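Local structure of restriction endonuclease UbaLAI (Unidentified, 5O63) at residues A[28-31]-A[32-35]; A[138-141]-A[142-146]. The protein cuts DNA as a monomeric Type IIE restriction endonuclease whose N-terminal B3 domain binds the cognate DNA. All coordinates share one frame; numbering follows the deposited sequence.

How the interactions relate
Interaction 1 is at the DNA and interaction 2 lies on helix 136-144, away from the DNA, their centres 18 Å apart. Strand 19-28 joins them: residues 28-31 run off its end into the turn that meets a phosphate and a base of chain D, while helix 136-144, which carries residues 138-144, packs on the same strand. The two touch directly where Val-28 CG2 meets Phe-140 CE2 at 3.7 Å. Val-28 therefore belongs to the hydrophobic packing under the helix, and two residues later Thr-30 is already bonding to DNA. The nearest atom of interaction 2 stays about 11 Å from the bound nucleic acid, so interaction 2 makes no direct contact with the DNA.

Interaction 1: A[28-31]-A[32-35]; sequences VLTP and NDDS. With nucleotides of chain D.
A type I beta turn from Thr-30 to Asp-33, in the loop that follows strand 19-28 of this B3 domain, presents a backbone amide and two side chains to the DNA. Asp-33 N closes it on Thr-30 O at 2.9 Å. A second bond runs the other way: Thr-30 N donates to Asp-33 OD2 (3.1 Å) almost straight, with an N-H...O angle of 169°, but meets the carboxylate from above its plane. Both carboxylate oxygens have further partners, a salt bridge to Lys-27 at OD2 and Leu-41 N and a water at OD1, while Leu-29 lays CB and CD2 against OD2.

With the turn closed, two donors converge on one phosphate oxygen. OP2 of DC4 in chain D accepts from Thr-30 OG1 at 2.6 Å and from Asn-32 N at 2.8 Å. Thr-30 OG1 lies between its own backbone N and carbonyl carbon (chi1 76°), where it also accepts a hydrogen bond from the water that donates to Asp-33 OD1 as well; the water thus ties the phosphate-binding hydroxyl to the second-shell aspartate. Thr-30 CG2 rests near OP2 of DC3 in chain D. Asn-32 swings its CG away from the backbone N (chi1 -152°) and reaches a base: its ND2 donates to N7 of DA5 in chain D at 3.0 Å.

Interaction 2: A[138-141]-A[142-146]; sequences VLFA and LCFGE
Phe-140 and Phe-144, one helical turn apart, make the main side-chain contact at the end of helix 136-144. Their rings are near parallel, planes at 17°, but slid so far apart that they barely overlap. The centroids are 4.7 Å apart, and Phe-144 CD2 comes within 3.4 Å of both Phe-140 CE2 and Phe-140 CD2. Phe-144 CB fills in over the face of the Phe-140 ring, a CH-pi contact 4.0 Å from the centroid. Phe-140 holds CG anti to its backbone N (chi1 -177°), which carries the ring along the helix toward the next turn.

The backbone sets the two residues one turn apart: Phe-144 N donates to Phe-140 O at 2.8 Å, and that same oxygen lies in the plane of the Phe-144 ring, at its edge. One residue on, Gly-145 N still bonds to Ala-141 O, though from well above the carbonyl plane, as the helix ends. Gly-145 leaves it with positive phi (94°), and Glu-146 then folds back at chi2, bringing OE2 to 3.5 Å from Ala-141 CB.

Phe-140 also meets the ring of Phe-136 a turn earlier, and Pro-150 and Leu-154. Leu-139 and Cys-143 settle on Ile-110 of strand 108-116, Cys-143 reaches Met-24 (engineered) and Ala-26 of strand 19-28, and Leu-142 turns to Glu-3 and Tyr-7 of helix 3-14.

Interaction 1: A[28-31]-A[32-35]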
ATOM      1  N   VAL A  28       5.377   6.013   4.092  1.00 14.04           N
ATOM      2  CA  VAL A  28       5.126   7.447   4.116  1.00 16.55           C
ATOM      3  C   VAL A  28       5.543   8.005   2.777  1.00 17.36           C
ATOM      4  O   VAL A  28       6.713   7.840   2.346  1.00 16.82           O
ATOM      5  CB  VAL A  28       5.955   8.156   5.250  1.00 18.18           C
ATOM      6  CG1 VAL A  28       5.679   9.621   5.281  1.00 18.78           C
ATOM      7  CG2 VAL A  28       5.665   7.458   6.622  1.00 18.95           C
ATOM      8  N   LEU A  29       4.577   8.591   2.076  1.00 15.11           N
ATOM      9  CA  LEU A  29       4.836   8.980   0.683  1.00 17.82           C
ATOM     10  C   LEU A  29       5.873  10.098   0.635  1.00 17.30           C
ATOM     11  O   LEU A  29       6.064  10.843   1.637  1.00 17.76           O
ATOM     12  CB  LEU A  29       3.562   9.466  -0.036  1.00 17.13           C
ATOM     13  CG  LEU A  29       2.492   8.345  -0.107  1.00 20.09           C
ATOM     14  CD1 LEU A  29       1.431   8.935  -1.106  1.00 19.85           C
ATOM     15  CD2 LEU A  29       3.102   7.035  -0.515  1.00 22.50           C
ATOM     16  N   THR A  30       6.502  10.270  -0.534  1.00 16.50           N
ATOM     17  CA  THR A  30       7.300  11.488  -0.784  1.00 14.77           C
ATOM     18  C   THR A  30       6.455  12.425  -1.639  1.00 15.12           C
ATOM     19  O   THR A  30       5.455  11.934  -2.271  1.00 15.91           O
ATOM     20  CB  THR A  30       8.642  11.210  -1.531  1.00 18.90           C
ATOM     21  OG1 THR A  30       8.411  10.957  -2.929  1.00 18.88           O
ATOM     22  CG2 THR A  30       9.351   9.938  -0.956  1.00 18.35           C
ATOM     23  N   PRO A  31       6.780  13.687  -1.743  1.00 16.13           N
ATOM     24  CA  PRO A  31       5.895  14.642  -2.411  1.00 15.09           C
ATOM     25  C   PRO A  31       5.644  14.237  -3.858  1.00 15.74           C
ATOM     26  O   PRO A  31       4.497  14.491  -4.367  1.00 18.77           O
ATOM     27  CB  PRO A  31       6.650  15.978  -2.314  1.00 19.51           C
ATOM     28  CG  PRO A  31       7.293  15.836  -0.853  1.00 19.33           C
ATOM     29  CD  PRO A  31       7.789  14.402  -0.900  1.00 17.13           C
ATOM     30  N   ASN A  32       6.621  13.616  -4.515  1.00 15.98           N
ATOM     31  CA  ASN A  32       6.358  13.258  -5.947  1.00 17.27           C
ATOM     32  C   ASN A  32       5.321  12.175  -6.100  1.00 16.61           C
ATOM     33  O   ASN A  32       4.682  12.121  -7.177  1.00 16.26           O
ATOM     34  CB  ASN A  32       7.626  12.759  -6.638  1.00 16.68           C
ATOM     35  CG  ASN A  32       7.590  13.046  -8.147  1.00 16.73           C
ATOM     36  OD1 ASN A  32       7.388  14.180  -8.544  1.00 18.59           O
ATOM     37  ND2 ASN A  32       7.742  12.002  -8.940  1.00 16.22           N
ATOM     38  N   ASP A  33       5.144  11.317  -5.095  1.00 15.51           N
ATOM     39  CA  ASP A  33       4.165  10.184  -5.206  1.00 16.14           C
ATOM     40  C   ASP A  33       2.762  10.696  -5.297  1.00 15.15           C
ATOM     41  O   ASP A  33       2.432  11.715  -4.710  1.00 15.96           O
ATOM     42  CB  ASP A  33       4.293   9.319  -3.950  1.00 15.23           C
ATOM     43  CG  ASP A  33       5.534   8.448  -3.886  1.00 14.80           C
ATOM     44  OD1 ASP A  33       6.086   7.986  -4.885  1.00 16.45           O
ATOM     45  OD2 ASP A  33       5.901   8.170  -2.669  1.00 16.97           O
ATOM     46  N   ASP A  34       1.869   9.968  -6.031  1.00 15.20           N
ATOM     47  CA  ASP A  34       0.452  10.291  -6.021  1.00 14.70           C
ATOM     48  C   ASP A  34      -0.280   9.010  -6.556  1.00 15.73           C
ATOM     49  O   ASP A  34       0.327   7.966  -6.626  1.00 15.48           O
ATOM     50  CB  ASP A  34       0.166  11.536  -6.824  1.00 15.92           C
ATOM     51  CG  ASP A  34       0.648  11.424  -8.271  1.00 18.48           C
ATOM     52  OD1 ASP A  34       0.615  10.335  -8.881  1.00 15.81           O
ATOM     53  OD2 ASP A  34       1.236  12.436  -8.758  1.00 19.92           O
ATOM     54  N   SER A  35      -1.562   9.186  -6.905  0.74 12.69           N
ATOM     55  CA  SER A  35      -2.412   8.014  -7.229  0.74 15.97           C
ATOM     56  C   SER A  35      -2.037   7.324  -8.531  0.74 16.36           C
ATOM     57  O   SER A  35      -2.396   6.151  -8.753  0.74 15.38           O
ATOM     58  CB  SER A  35      -3.875   8.481  -7.318  0.74 16.33           C
ATOM     59  OG  SER A  35      -4.241   9.180  -6.160  0.74 17.28           O
TER
ATOM     60  P    DC D   4      10.666  13.951  -3.765  1.00 19.37           P
ATOM     61  OP1  DC D   4      10.750  14.984  -2.678  1.00 22.15           O
ATOM     62  OP2  DC D   4       9.350  13.170  -3.903  1.00 19.46           O
ATOM     63  O5'  DC D   4      10.905  14.602  -5.183  1.00 18.09           O
ATOM     64  C5'  DC D   4      12.113  15.481  -5.351  1.00 18.38           C
ATOM     65  C4'  DC D   4      12.178  15.994  -6.757  1.00 20.51           C
ATOM     66  O4'  DC D   4      12.395  14.897  -7.664  1.00 21.70           O
ATOM     67  C3'  DC D   4      10.856  16.656  -7.205  1.00 21.15           C
ATOM     68  O3'  DC D   4      11.152  18.008  -7.591  1.00 24.40           O
ATOM     69  C2'  DC D   4      10.423  15.830  -8.431  1.00 20.86           C
ATOM     70  C1'  DC D   4      11.781  15.204  -8.850  1.00 22.53           C
ATOM     71  N1   DC D   4      11.604  13.948  -9.586  1.00 19.77           N
ATOM     72  C2   DC D   4      11.799  13.942 -10.982  1.00 22.62           C
ATOM     73  O2   DC D   4      12.218  14.987 -11.573  1.00 23.35           O
ATOM     74  N3   DC D   4      11.590  12.775 -11.655  1.00 19.85           N
ATOM     75  C4   DC D   4      11.158  11.670 -11.008  1.00 21.80           C
ATOM     76  N4   DC D   4      10.922  10.573 -11.760  1.00 20.69           N
ATOM     77  C5   DC D   4      10.938  11.654  -9.570  1.00 20.42           C
ATOM     78  C6   DC D   4      11.142  12.817  -8.913  1.00 18.40           C
ATOM     79  P    DA D   5       9.946  19.046  -7.893  1.00 24.85           P
ATOM     80  OP1  DA D   5      10.560  20.423  -7.827  1.00 25.49           O
ATOM     81  OP2  DA D   5       8.744  18.731  -7.088  1.00 27.00           O
ATOM     82  O5'  DA D   5       9.548  18.731  -9.404  1.00 23.12           O
ATOM     83  C5'  DA D   5      10.519  18.942 -10.429  1.00 24.77           C
ATOM     84  C4'  DA D   5      10.027  18.397 -11.740  1.00 23.01           C
ATOM     85  O4'  DA D   5       9.915  16.977 -11.642  1.00 23.42           O
ATOM     86  C3'  DA D   5       8.636  18.845 -12.157  1.00 26.45           C
ATOM     87  O3'  DA D   5       8.780  19.978 -13.008  1.00 32.80           O
ATOM     88  C2'  DA D   5       8.087  17.573 -12.904  1.00 24.71           C
ATOM     89  C1'  DA D   5       9.249  16.583 -12.806  1.00 21.10           C
ATOM     90  N9   DA D   5       8.812  15.191 -12.640  1.00 20.94           N
ATOM     91  C8   DA D   5       8.497  14.533 -11.459  1.00 21.43           C
ATOM     92  N7   DA D   5       8.176  13.278 -11.642  1.00 20.15           N
ATOM     93  C5   DA D   5       8.268  13.108 -13.018  1.00 20.57           C
ATOM     94  C6   DA D   5       8.020  11.999 -13.871  1.00 19.28           C
ATOM     95  N6   DA D   5       7.618  10.788 -13.428  1.00 19.47           N
ATOM     96  N1   DA D   5       8.236  12.175 -15.210  1.00 19.61           N
ATOM     97  C2   DA D   5       8.638  13.366 -15.632  1.00 21.29           C
ATOM     98  N3   DA D   5       8.911  14.491 -14.947  1.00 21.59           N
ATOM     99  C4   DA D   5       8.727  14.276 -13.621  1.00 20.99           C
ATOM    100  P    DC D   3      12.696   8.347  -0.978  1.00 19.34           P
ATOM    101  OP1  DC D   3      12.904   9.194   0.266  1.00 21.61           O
ATOM    102  OP2  DC D   3      11.588   7.321  -1.061  1.00 18.63           O
ATOM    103  O5'  DC D   3      12.557   9.318  -2.226  1.00 17.96           O
ATOM    104  C5'  DC D   3      13.491  10.344  -2.373  1.00 17.78           C
ATOM    105  C4'  DC D   3      13.306  11.051  -3.668  1.00 19.41           C
ATOM    106  O4'  DC D   3      13.612  10.169  -4.768  1.00 18.96           O
ATOM    107  C3'  DC D   3      11.888  11.541  -3.936  1.00 19.31           C
ATOM    108  O3'  DC D   3      11.859  12.919  -3.530  1.00 19.37           O
ATOM    109  C2'  DC D   3      11.748  11.357  -5.475  1.00 18.96           C
ATOM    110  C1'  DC D   3      13.171  10.946  -5.884  1.00 18.87           C
ATOM    111  N1   DC D   3      13.244  10.173  -7.086  1.00 19.71           N
ATOM    112  C2   DC D   3      13.885  10.728  -8.205  1.00 21.34           C
ATOM    113  O2   DC D   3      14.438  11.850  -8.087  1.00 23.08           O
ATOM    114  N3   DC D   3      13.880  10.042  -9.392  1.00 21.99           N
ATOM    115  C4   DC D   3      13.253   8.861  -9.490  1.00 21.92           C
ATOM    116  N4   DC D   3      13.325   8.221 -10.653  1.00 19.29           N
ATOM    117  C5   DC D   3      12.550   8.267  -8.350  1.00 19.11           C
ATOM    118  C6   DC D   3      12.586   8.956  -7.176  1.00 19.82           C
TER
HETATM  119  O   HOH W   1       8.763   8.926  -4.736  1.00 17.80           O

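Interaction 2: A[138-141]-A[142-146]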
ATOM      1  N   VAL A 138      -2.981   8.226  13.474  1.00 27.61           N
ATOM      2  CA  VAL A 138      -3.392   6.952  14.050  1.00 28.73           C
ATOM      3  C   VAL A 138      -2.769   5.796  13.241  1.00 27.36           C
ATOM      4  O   VAL A 138      -2.201   4.882  13.827  1.00 29.49           O
ATOM      5  CB  VAL A 138      -4.943   6.824  14.148  1.00 33.38           C
ATOM      6  CG1 VAL A 138      -5.366   5.396  14.503  1.00 35.82           C
ATOM      7  CG2 VAL A 138      -5.448   7.729  15.232  1.00 34.79           C
ATOM      8  N   LEU A 139      -2.819   5.863  11.912  1.00 24.47           N
ATOM      9  CA  LEU A 139      -2.255   4.792  11.119  1.00 22.68           C
ATOM     10  C   LEU A 139      -0.745   4.702  11.217  1.00 24.04           C
ATOM     11  O   LEU A 139      -0.178   3.593  11.311  1.00 22.71           O
ATOM     12  CB  LEU A 139      -2.653   4.948   9.647  1.00 23.41           C
ATOM     13  CG  LEU A 139      -4.161   4.771   9.428  1.00 22.40           C
ATOM     14  CD1 LEU A 139      -4.458   4.995   7.954  1.00 22.67           C
ATOM     15  CD2 LEU A 139      -4.689   3.400   9.910  1.00 26.99           C
ATOM     16  N   PHE A 140      -0.077   5.851  11.218  1.00 21.65           N
ATOM     17  CA  PHE A 140       1.371   5.834  11.353  1.00 22.13           C
ATOM     18  C   PHE A 140       1.787   5.161  12.691  1.00 21.66           C
ATOM     19  O   PHE A 140       2.726   4.311  12.729  1.00 23.68           O
ATOM     20  CB  PHE A 140       1.926   7.245  11.247  1.00 21.22           C
ATOM     21  CG  PHE A 140       3.461   7.272  11.307  1.00 21.68           C
ATOM     22  CD1 PHE A 140       4.080   7.426  12.538  1.00 24.23           C
ATOM     23  CD2 PHE A 140       4.238   7.020  10.186  1.00 21.62           C
ATOM     24  CE1 PHE A 140       5.462   7.383  12.628  1.00 25.60           C
ATOM     25  CE2 PHE A 140       5.617   6.969  10.262  1.00 23.57           C
ATOM     26  CZ  PHE A 140       6.230   7.150  11.504  1.00 21.61           C
ATOM     27  N   ALA A 141       1.119   5.554  13.757  1.00 22.79           N
ATOM     28  CA  ALA A 141       1.431   4.955  15.063  1.00 26.67           C
ATOM     29  C   ALA A 141       1.253   3.402  15.037  1.00 23.59           C
ATOM     30  O   ALA A 141       2.035   2.666  15.661  1.00 25.33           O
ATOM     31  CB  ALA A 141       0.532   5.572  16.161  1.00 26.21           C
ATOM     32  N   LEU A 142       0.175   2.913  14.406  1.00 24.21           N
ATOM     33  CA  LEU A 142      -0.030   1.460  14.350  1.00 28.51           C
ATOM     34  C   LEU A 142       1.002   0.742  13.500  1.00 26.57           C
ATOM     35  O   LEU A 142       1.360  -0.367  13.836  1.00 28.35           O
ATOM     36  CB  LEU A 142      -1.395   1.063  13.768  1.00 38.30           C
ATOM     37  CG  LEU A 142      -2.651   1.742  14.184  1.00 40.93           C
ATOM     38  CD1 LEU A 142      -3.769   1.353  13.250  1.00 34.89           C
ATOM     39  CD2 LEU A 142      -2.884   1.199  15.503  1.00 44.61           C
ATOM     40  N   CYS A 143       1.440   1.339  12.386  1.00 23.53           N
ATOM     41  CA  CYS A 143       2.358   0.662  11.499  1.00 22.89           C
ATOM     42  C   CYS A 143       3.807   0.755  11.952  1.00 25.92           C
ATOM     43  O   CYS A 143       4.598  -0.159  11.689  1.00 26.09           O
ATOM     44  CB  CYS A 143       2.305   1.263  10.098  1.00 22.76           C
ATOM     45  SG  CYS A 143       0.665   0.949   9.329  1.00 24.44           S
ATOM     46  N   PHE A 144       4.167   1.883  12.588  1.00 24.50           N
ATOM     47  CA  PHE A 144       5.591   2.172  12.872  1.00 24.48           C
ATOM     48  C   PHE A 144       5.926   2.298  14.374  1.00 24.23           C
ATOM     49  O   PHE A 144       7.110   2.339  14.758  1.00 27.24           O
ATOM     50  CB  PHE A 144       6.002   3.478  12.173  1.00 21.31           C
ATOM     51  CG  PHE A 144       6.069   3.372  10.685  1.00 22.84           C
ATOM     52  CD1 PHE A 144       7.244   2.918  10.051  1.00 25.35           C
ATOM     53  CD2 PHE A 144       4.937   3.666   9.894  1.00 23.75           C
ATOM     54  CE1 PHE A 144       7.320   2.823   8.667  1.00 31.99           C
ATOM     55  CE2 PHE A 144       5.032   3.597   8.502  1.00 26.95           C
ATOM     56  CZ  PHE A 144       6.219   3.157   7.881  1.00 28.50           C
ATOM     57  N   GLY A 145       4.911   2.437  15.218  1.00 30.14           N
ATOM     58  CA  GLY A 145       5.096   2.741  16.630  1.00 31.07           C
ATOM     59  C   GLY A 145       5.050   4.210  17.051  1.00 34.62           C
ATOM     60  O   GLY A 145       4.947   5.081  16.214  1.00 31.17           O
ATOM     61  N   GLU A 146       5.190   4.486  18.357  1.00 39.10           N
ATOM     62  CA  GLU A 146       5.130   5.866  18.900  1.00 38.71           C
ATOM     63  C   GLU A 146       6.488   6.531  19.075  1.00 39.83           C
ATOM     64  O   GLU A 146       6.595   7.738  19.249  1.00 46.78           O
ATOM     65  CB  GLU A 146       4.412   5.873  20.248  1.00 45.17           C
ATOM     66  CG  GLU A 146       3.055   5.255  20.228  1.00 47.85           C
ATOM     67  CD  GLU A 146       2.008   6.177  19.624  1.00 59.19           C
ATOM     68  OE1 GLU A 146       2.380   7.271  19.133  1.00 63.15           O
ATOM     69  OE2 GLU A 146       0.800   5.806  19.622  1.00 62.97           O
TER